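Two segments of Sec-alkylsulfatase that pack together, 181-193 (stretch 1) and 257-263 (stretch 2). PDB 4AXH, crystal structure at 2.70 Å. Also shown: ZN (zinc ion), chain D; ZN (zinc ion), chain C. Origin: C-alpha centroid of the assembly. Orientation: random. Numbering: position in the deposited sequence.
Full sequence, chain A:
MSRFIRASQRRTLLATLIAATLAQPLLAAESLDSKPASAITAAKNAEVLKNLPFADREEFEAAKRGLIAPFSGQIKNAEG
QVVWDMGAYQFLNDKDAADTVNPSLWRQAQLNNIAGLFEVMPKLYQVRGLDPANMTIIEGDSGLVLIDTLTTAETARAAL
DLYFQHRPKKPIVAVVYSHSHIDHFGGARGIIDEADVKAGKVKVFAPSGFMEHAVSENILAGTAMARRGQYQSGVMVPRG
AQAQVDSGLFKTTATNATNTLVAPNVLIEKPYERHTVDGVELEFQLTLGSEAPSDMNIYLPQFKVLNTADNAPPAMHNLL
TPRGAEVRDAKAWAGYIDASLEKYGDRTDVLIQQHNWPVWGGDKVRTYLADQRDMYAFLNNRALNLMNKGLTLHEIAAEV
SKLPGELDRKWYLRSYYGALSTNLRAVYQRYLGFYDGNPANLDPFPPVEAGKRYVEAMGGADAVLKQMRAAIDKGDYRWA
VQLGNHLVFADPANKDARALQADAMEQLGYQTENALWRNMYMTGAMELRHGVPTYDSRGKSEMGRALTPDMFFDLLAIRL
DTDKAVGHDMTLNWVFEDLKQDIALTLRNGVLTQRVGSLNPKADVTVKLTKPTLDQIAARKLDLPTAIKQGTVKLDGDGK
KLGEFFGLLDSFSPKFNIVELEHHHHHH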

# COMPACT_ATOMS: atom_id res chain seq x y z
N HIS A 181 5.32 -14.97 -11.60
CA HIS A 181 6.03 -15.43 -10.40
C HIS A 181 7.08 -16.49 -10.73
O HIS A 181 6.83 -17.34 -11.58
N ILE A 182 8.25 -16.41 -10.07
CA ILE A 182 9.38 -17.30 -10.33
C ILE A 182 9.07 -18.80 -10.23
O ILE A 182 9.70 -19.59 -10.92
N ASP A 183 8.08 -19.18 -9.43
CA ASP A 183 7.68 -20.58 -9.28
C ASP A 183 6.86 -21.06 -10.47
O ASP A 183 6.44 -22.23 -10.53
N HIS A 184 6.65 -20.17 -11.44
CA HIS A 184 5.86 -20.50 -12.61
C HIS A 184 6.62 -20.41 -13.93
O HIS A 184 6.31 -21.18 -14.85
N PHE A 185 7.66 -19.55 -14.01
CA PHE A 185 8.50 -19.40 -15.22
C PHE A 185 9.96 -19.87 -15.02
O PHE A 185 10.69 -20.04 -16.01
N GLY A 186 10.37 -20.02 -13.76
CA GLY A 186 11.73 -20.31 -13.33
C GLY A 186 12.48 -21.46 -13.94
O GLY A 186 13.70 -21.42 -14.01
N GLY A 187 11.77 -22.50 -14.34
CA GLY A 187 12.38 -23.70 -14.91
C GLY A 187 12.24 -23.87 -16.40
O GLY A 187 12.62 -24.92 -16.93
N ALA A 188 11.75 -22.83 -17.10
CA ALA A 188 11.60 -22.83 -18.56
C ALA A 188 12.88 -23.29 -19.33
O ALA A 188 12.78 -24.30 -20.05
N ARG A 189 14.07 -22.67 -19.09
CA ARG A 189 15.34 -23.05 -19.76
C ARG A 189 15.87 -24.45 -19.49
O ARG A 189 16.78 -24.91 -20.18
N GLY A 190 15.28 -25.15 -18.52
CA GLY A 190 15.68 -26.51 -18.19
C GLY A 190 15.00 -27.52 -19.07
O GLY A 190 15.47 -28.66 -19.20
N ILE A 191 13.90 -27.12 -19.71
CA ILE A 191 13.12 -28.01 -20.60
C ILE A 191 12.92 -27.48 -22.04
O ILE A 191 12.66 -28.28 -22.95
N ILE A 192 13.03 -26.16 -22.25
CA ILE A 192 12.92 -25.55 -23.60
C ILE A 192 14.10 -24.62 -23.94
O ILE A 192 14.81 -24.16 -23.04
N ASP A 193 14.27 -24.31 -25.24
CA ASP A 193 15.34 -23.42 -25.70
C ASP A 193 14.81 -22.10 -26.25
O ASP A 193 13.89 -22.15 -27.06
N ALA A 257 19.46 -24.24 -6.48
CA ALA A 257 19.04 -24.45 -7.86
C ALA A 257 19.14 -23.26 -8.81
O ALA A 257 19.56 -22.16 -8.42
N THR A 258 18.78 -23.49 -10.08
CA THR A 258 18.91 -22.45 -11.10
C THR A 258 17.54 -21.89 -11.53
O THR A 258 16.66 -22.67 -11.92
N ASN A 259 17.37 -20.55 -11.48
CA ASN A 259 16.16 -19.85 -11.91
C ASN A 259 16.41 -19.21 -13.28
O ASN A 259 17.41 -18.51 -13.52
N THR A 260 15.48 -19.48 -14.21
CA THR A 260 15.57 -19.06 -15.60
C THR A 260 14.43 -18.14 -16.00
O THR A 260 13.40 -18.08 -15.33
N LEU A 261 14.61 -17.44 -17.13
CA LEU A 261 13.62 -16.55 -17.69
C LEU A 261 13.66 -16.65 -19.19
O LEU A 261 14.59 -16.14 -19.80
N VAL A 262 12.71 -17.35 -19.81
CA VAL A 262 12.65 -17.39 -21.26
C VAL A 262 11.48 -16.54 -21.75
O VAL A 262 10.32 -16.82 -21.43
N ALA A 263 11.80 -15.44 -22.43
CA ALA A 263 10.83 -14.48 -22.95
C ALA A 263 9.66 -15.11 -23.68
O ALA A 263 9.86 -16.03 -24.49

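This is a small mixed contact in which one threonine plugs into the backbone of a turn and apolar pairs pack beside it, burying 534 Å² in all. Thr260 is the key residue. Its CA-to-CB bond points toward stretch 1, and its p rotamer (chi1 80°) lets OG1 work in both directions: it donates to Gly186 O at 2.9 Å and accepts from Arg189 N, with N to OG1 at 3.0 Å. The same carbonyl also takes the backbone hydrogen bond from Thr260 N to Gly186 O, a short 2.6 Å, so Gly186 O is held by two donors of one residue. Glycine suits this spot, because an ideal CB on Gly186 would sit 2.4 Å from Ile182 O.

Val262, two residues on, also points toward stretch 1, with chi1 off-well at -12°. Its CG1 meets Ala188 CB at 3.7 Å and its CG2 meets Ile192 CD1 at 3.4 Å; Ile192 starts out sideways, but its end comes nearer, with chi1 p (66°) and chi2 off-well at 109°. Phe185, also sideways and p, swings its ring in so that CE1 lies 3.9 Å from Leu261 CG, while Thr260 O approaches the ring edge at CD1, 3.3 Å away. Ile182 CG2 touches Asn259 CB at 4.1 Å.

Arg189 covers the contact from a partly exposed position, pointing toward stretch 2 with chi1 off-well at -123°, then t and m. Its guanidinium lays one face over Thr260 CB, with NH1 to CB at 3.5 Å, and NH2 gives a weak hydrogen bond to Leu261 O at 2.9 Å.

Water 2 bridges the backbones, donating to Phe185 O and accepting from Val262 N. The zinc ions lie off this interface: His181 ND1 binds one, Asp183 OD2 and His184 NE2 bind the other, and water 1 binds both. Stretch 1 thus serves metal and packing with different residues.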

# COMPACT_ATOMS: atom_id res chain seq x y z
CB HIS A 181 5.10 -15.91 -9.29
CG HIS A 181 4.34 -14.81 -8.60
ND1 HIS A 181 3.12 -15.05 -7.99
CD2 HIS A 181 4.64 -13.50 -8.47
CE1 HIS A 181 2.72 -13.87 -7.51
NE2 HIS A 181 3.62 -12.91 -7.76
CB ILE A 182 10.69 -16.90 -9.58
CG1 ILE A 182 10.72 -15.39 -9.25
CG2 ILE A 182 11.93 -17.29 -10.42
CD1 ILE A 182 11.71 -14.93 -8.06
CB ASP A 183 6.97 -20.84 -7.92
CG ASP A 183 5.88 -19.86 -7.49
OD1 ASP A 183 6.02 -18.64 -7.77
OD2 ASP A 183 4.92 -20.30 -6.84
CB HIS A 184 4.53 -19.73 -12.58
CG HIS A 184 3.73 -20.04 -11.36
ND1 HIS A 184 2.86 -21.12 -11.32
CD2 HIS A 184 3.78 -19.49 -10.13
CE1 HIS A 184 2.40 -21.17 -10.09
NE2 HIS A 184 2.91 -20.20 -9.33
CB PHE A 185 8.49 -17.94 -15.73
CG PHE A 185 9.05 -16.87 -14.81
CD1 PHE A 185 10.42 -16.72 -14.63
CD2 PHE A 185 8.20 -15.95 -14.19
CE1 PHE A 185 10.93 -15.73 -13.78
CE2 PHE A 185 8.72 -14.94 -13.35
CZ PHE A 185 10.08 -14.84 -13.14
CB ALA A 188 11.13 -21.47 -19.03
CB ARG A 189 16.46 -22.00 -19.56
CG ARG A 189 17.04 -21.45 -20.88
CD ARG A 189 18.12 -20.41 -20.64
NE ARG A 189 17.59 -19.07 -20.37
CZ ARG A 189 17.73 -18.37 -19.23
NH1 ARG A 189 18.42 -18.89 -18.20
NH2 ARG A 189 17.22 -17.15 -19.12
CB ILE A 191 11.81 -28.50 -19.93
CG1 ILE A 191 10.93 -27.28 -19.50
CG2 ILE A 191 12.15 -29.43 -18.75
CD1 ILE A 191 9.60 -27.55 -19.06
CB ILE A 192 11.52 -24.88 -23.91
CG1 ILE A 192 11.27 -23.66 -23.03
CG2 ILE A 192 10.36 -25.87 -23.84
CD1 ILE A 192 11.33 -22.46 -23.67
CB ASP A 193 16.21 -24.14 -26.73
CG ASP A 193 16.81 -25.42 -26.19
OD1 ASP A 193 17.44 -25.37 -25.09
OD2 ASP A 193 16.66 -26.47 -26.86
CB ALA A 257 17.65 -25.05 -7.86
CB THR A 258 19.74 -22.99 -12.26
OG1 THR A 258 19.03 -24.07 -12.85
CG2 THR A 258 21.10 -23.54 -11.82
CB ASN A 259 15.70 -18.82 -10.88
CG ASN A 259 15.61 -19.34 -9.47
OD1 ASN A 259 16.25 -18.83 -8.54
ND2 ASN A 259 14.83 -20.40 -9.28
CB THR A 260 15.65 -20.30 -16.55
OG1 THR A 260 14.35 -20.86 -16.74
CG2 THR A 260 16.66 -21.36 -16.08
CB LEU A 261 13.88 -15.11 -17.25
CG LEU A 261 12.67 -14.24 -16.99
CD1 LEU A 261 13.04 -13.07 -16.07
CD2 LEU A 261 12.05 -13.77 -18.26
CB VAL A 262 12.95 -18.70 -22.04
CG1 VAL A 262 13.57 -19.79 -21.17
CG2 VAL A 262 11.76 -19.20 -22.86
CB ALA A 263 11.52 -13.48 -23.85
ZN ZN D . 1.96 -16.82 -7.78
ZN ZN C . 2.83 -19.97 -7.32
O HOH W 1 3.48 -17.99 -6.97
O HOH W 2 10.81 -18.46 -18.25